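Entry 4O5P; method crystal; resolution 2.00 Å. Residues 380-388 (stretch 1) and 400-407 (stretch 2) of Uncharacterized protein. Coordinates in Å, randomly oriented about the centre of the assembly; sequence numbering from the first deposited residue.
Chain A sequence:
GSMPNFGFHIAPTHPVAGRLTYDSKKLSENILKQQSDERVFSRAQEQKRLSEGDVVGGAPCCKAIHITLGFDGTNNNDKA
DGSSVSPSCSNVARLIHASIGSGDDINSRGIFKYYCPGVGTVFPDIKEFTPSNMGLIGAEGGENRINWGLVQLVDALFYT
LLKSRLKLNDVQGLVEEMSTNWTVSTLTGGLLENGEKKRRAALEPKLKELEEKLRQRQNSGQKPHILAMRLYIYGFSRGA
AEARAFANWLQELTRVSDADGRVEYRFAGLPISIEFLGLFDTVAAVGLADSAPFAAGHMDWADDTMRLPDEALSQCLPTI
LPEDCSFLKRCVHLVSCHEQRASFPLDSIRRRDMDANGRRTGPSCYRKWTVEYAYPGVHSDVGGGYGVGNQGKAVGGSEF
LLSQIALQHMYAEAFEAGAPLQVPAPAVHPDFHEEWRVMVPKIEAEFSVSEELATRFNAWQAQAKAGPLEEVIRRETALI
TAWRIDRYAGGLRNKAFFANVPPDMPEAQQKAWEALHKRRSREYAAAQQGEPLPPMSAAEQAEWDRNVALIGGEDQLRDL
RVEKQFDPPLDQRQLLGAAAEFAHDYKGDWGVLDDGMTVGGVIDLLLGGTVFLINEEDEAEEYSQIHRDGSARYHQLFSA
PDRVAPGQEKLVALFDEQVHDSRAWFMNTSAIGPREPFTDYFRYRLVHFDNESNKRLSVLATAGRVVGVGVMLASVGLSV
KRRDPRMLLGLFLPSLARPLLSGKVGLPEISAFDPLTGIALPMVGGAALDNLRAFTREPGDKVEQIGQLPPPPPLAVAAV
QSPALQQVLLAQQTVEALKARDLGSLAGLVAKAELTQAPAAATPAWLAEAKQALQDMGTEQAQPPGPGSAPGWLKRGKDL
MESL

Stretch 1 (380-388) SDVGGGYGV
Stretch 2 (400-407) FLLSQIAL

Stretch 1 is the end of a helix and the glycine-rich turn that follows; stretch 2 is a short lead-in and the early part of another helix, which continues later in the chain. S380 (-83/-5), D381 (-71/-17), V382 (-107/-45) and G383 (-80/-14) are helical. G384 leaves the helix at phi/psi 87/164, held to it by a weak backbone bond from G384 N to S380 O (2.9 Å). G385 (129/-6) continues the turn; Y386 and G387 run extended at -89/140 and -89/161, and V388 (-53/129, chi1 t) follows. The register is set by D381 and S403, whose CA atoms lie 4.7 Å apart. Residues 380-383 and 403-407 run in nearly the same direction, while the loop 384-387 runs back, opposite to 401-403. No direct hydrogen bond crosses this contact, which buries 365 Å² over both sides; it is built from two leucines, a serine and an alanine packed largely against the backbone of stretch 1, with D381 CB, V382 CG1 and Y386 CB adding side-chain contacts, and two waters carry the polar links.

F400 (chi1 m) stays out of reach. The contact begins at L401 (-78/125), whose CB points toward stretch 1. With chi1 at -139°, between wells, and chi2 p, L401 CD2 lies 3.3 Å from Y386 O and L401 CD1 4.3 Å from Y386 CB. Y386 (chi1 m, chi2 -65°) also starts toward stretch 2, but its end leads away, so the leucine meets the tyrosine's base and backbone. L401 O accepts from Q404 N at 3.0 Å.

L402 (-55/-40, chi1 t, chi2 p) also points toward stretch 1. L402 CD2 packs 4.0 Å from D381 CB, the aliphatic root of an acidic side chain (chi1 m, chi2 -33°) whose oxygens have partners of their own. L402 O takes I405 N at 3.0 Å.

S403 (-59/-12, chi1 p) is the hub. S403 CA approaches D381 O to 3.2 Å in a CA-H...O contact, 126° at the hydrogen; S403 N, 3.4 Å from D381 O, has too poor an angle for a hydrogen bond. S403 CB sits 3.7 Å from S380 O and 3.5 Å from G384 CA. Glycine is demanded locally: a CB on G384 or G385 would jam against the preceding carbonyl oxygen. Water 1 donates to S403 OG (2.7 Å) and S380 O (2.9 Å) and accepts from Y386 N (3.2 Å), tying serine to helix end and loop. Water 2 accepts from S403 N (3.2 Å) and donates to D381 OD1 (2.8 Å).

Q404 (-68/-20) and I405 (-77/-57), both chi1 m, chi2 m, make no contact across. A406 (-49/-42) faces stretch 1 again: A406 CB lies 3.7 Å from V382 O and 4.5 Å from V382 CG1 (chi1 t). L407 (-57/-53, chi1 t, chi2 p) makes none, but L407 N bonds S403 O at 3.2 Å. The rule read here is leucines against the loop and the aspartate root, then serine at the closest backbone approach and alanine three residues on.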

# COMPACT_ATOMS: atom_id res chain seq x y z
N SER A 380 -8.20 -3.95 3.79
CA SER A 380 -7.63 -5.11 4.48
C SER A 380 -8.50 -6.37 4.41
O SER A 380 -8.08 -7.45 4.87
CB SER A 380 -7.29 -4.75 5.93
OG SER A 380 -6.19 -3.86 5.93
N ASP A 381 -9.69 -6.24 3.84
CA ASP A 381 -10.50 -7.39 3.45
C ASP A 381 -9.89 -8.10 2.25
O ASP A 381 -10.22 -9.26 1.95
CB ASP A 381 -11.93 -6.98 3.11
CG ASP A 381 -12.74 -6.64 4.35
OD1 ASP A 381 -12.48 -7.27 5.40
OD2 ASP A 381 -13.62 -5.74 4.25
N VAL A 382 -8.99 -7.42 1.55
CA VAL A 382 -8.31 -8.04 0.41
C VAL A 382 -6.86 -8.36 0.78
O VAL A 382 -6.36 -9.47 0.50
CB VAL A 382 -8.33 -7.12 -0.80
CG1 VAL A 382 -7.57 -7.75 -1.96
CG2 VAL A 382 -9.78 -6.81 -1.20
N GLY A 383 -6.19 -7.40 1.42
CA GLY A 383 -4.82 -7.67 1.84
C GLY A 383 -4.62 -8.46 3.11
O GLY A 383 -3.51 -8.94 3.38
N GLY A 384 -5.66 -8.62 3.91
CA GLY A 384 -5.49 -9.22 5.22
C GLY A 384 -5.12 -8.14 6.23
O GLY A 384 -4.73 -7.03 5.84
N GLY A 385 -5.23 -8.45 7.52
CA GLY A 385 -4.72 -7.55 8.54
C GLY A 385 -5.73 -7.24 9.62
O GLY A 385 -5.41 -6.58 10.62
N TYR A 386 -6.96 -7.71 9.44
CA TYR A 386 -7.98 -7.54 10.48
C TYR A 386 -7.90 -8.74 11.42
O TYR A 386 -7.71 -9.86 10.95
CB TYR A 386 -9.38 -7.48 9.88
CG TYR A 386 -9.73 -6.14 9.28
CD1 TYR A 386 -9.84 -5.02 10.09
CD2 TYR A 386 -9.96 -6.00 7.91
CE1 TYR A 386 -10.17 -3.78 9.55
CE2 TYR A 386 -10.29 -4.76 7.36
CZ TYR A 386 -10.39 -3.66 8.19
OH TYR A 386 -10.72 -2.42 7.67
N GLY A 387 -8.04 -8.50 12.72
CA GLY A 387 -8.09 -9.59 13.68
C GLY A 387 -9.49 -10.12 13.90
O GLY A 387 -10.49 -9.45 13.59
N VAL A 388 -9.57 -11.33 14.45
CA VAL A 388 -10.84 -12.00 14.70
C VAL A 388 -11.75 -11.10 15.52
O VAL A 388 -11.33 -10.52 16.51
CB VAL A 388 -10.59 -13.34 15.45
CG1 VAL A 388 -11.88 -13.88 16.02
CG2 VAL A 388 -9.95 -14.35 14.50
N PHE A 400 -13.08 -17.38 9.19
CA PHE A 400 -14.27 -16.64 8.75
C PHE A 400 -13.91 -15.27 8.20
O PHE A 400 -14.79 -14.49 7.79
CB PHE A 400 -15.27 -16.50 9.90
CG PHE A 400 -15.80 -17.81 10.41
CD1 PHE A 400 -16.81 -18.48 9.72
CD2 PHE A 400 -15.29 -18.38 11.56
CE1 PHE A 400 -17.30 -19.70 10.18
CE2 PHE A 400 -15.77 -19.59 12.04
CZ PHE A 400 -16.78 -20.25 11.35
N LEU A 401 -12.62 -14.98 8.19
CA LEU A 401 -12.09 -13.68 7.78
C LEU A 401 -12.11 -13.60 6.26
O LEU A 401 -11.54 -14.47 5.58
CB LEU A 401 -10.66 -13.56 8.32
CG LEU A 401 -10.03 -12.31 8.95
CD1 LEU A 401 -10.99 -11.51 9.82
CD2 LEU A 401 -8.79 -12.72 9.76
N LEU A 402 -12.75 -12.56 5.72
CA LEU A 402 -12.95 -12.46 4.27
C LEU A 402 -11.62 -12.57 3.49
O LEU A 402 -11.53 -13.25 2.45
CB LEU A 402 -13.70 -11.16 3.95
CG LEU A 402 -14.06 -10.85 2.50
CD1 LEU A 402 -14.76 -12.01 1.83
CD2 LEU A 402 -14.94 -9.60 2.45
N SER A 403 -10.59 -11.94 4.03
CA SER A 403 -9.28 -11.90 3.39
C SER A 403 -8.66 -13.28 3.14
O SER A 403 -7.67 -13.39 2.43
CB SER A 403 -8.33 -11.05 4.22
OG SER A 403 -8.34 -11.47 5.56
N GLN A 404 -9.22 -14.32 3.75
CA GLN A 404 -8.73 -15.68 3.53
C GLN A 404 -8.98 -16.19 2.11
O GLN A 404 -8.30 -17.12 1.67
CB GLN A 404 -9.32 -16.65 4.56
CG GLN A 404 -8.90 -16.34 6.01
CD GLN A 404 -7.42 -16.63 6.29
OE1 GLN A 404 -6.62 -15.72 6.51
NE2 GLN A 404 -7.07 -17.91 6.28
N ILE A 405 -9.92 -15.58 1.39
CA ILE A 405 -10.20 -16.08 0.03
C ILE A 405 -9.11 -15.59 -0.91
O ILE A 405 -8.40 -16.39 -1.56
CB ILE A 405 -11.61 -15.64 -0.50
CG1 ILE A 405 -12.71 -16.01 0.50
CG2 ILE A 405 -11.90 -16.26 -1.86
CD1 ILE A 405 -12.84 -17.51 0.74
N ALA A 406 -8.95 -14.27 -0.96
CA ALA A 406 -7.86 -13.67 -1.73
C ALA A 406 -6.53 -14.35 -1.41
O ALA A 406 -5.74 -14.63 -2.31
CB ALA A 406 -7.79 -12.19 -1.47
N LEU A 407 -6.30 -14.64 -0.13
CA LEU A 407 -5.05 -15.30 0.28
C LEU A 407 -4.88 -16.62 -0.46
O LEU A 407 -3.85 -16.86 -1.12
CB LEU A 407 -5.05 -15.55 1.80
CG LEU A 407 -4.02 -16.52 2.35
CD1 LEU A 407 -2.61 -15.94 2.22
CD2 LEU A 407 -4.32 -16.81 3.79
O HOH W 1 -8.43 -9.27 7.10
O HOH W 2 -11.22 -9.64 6.16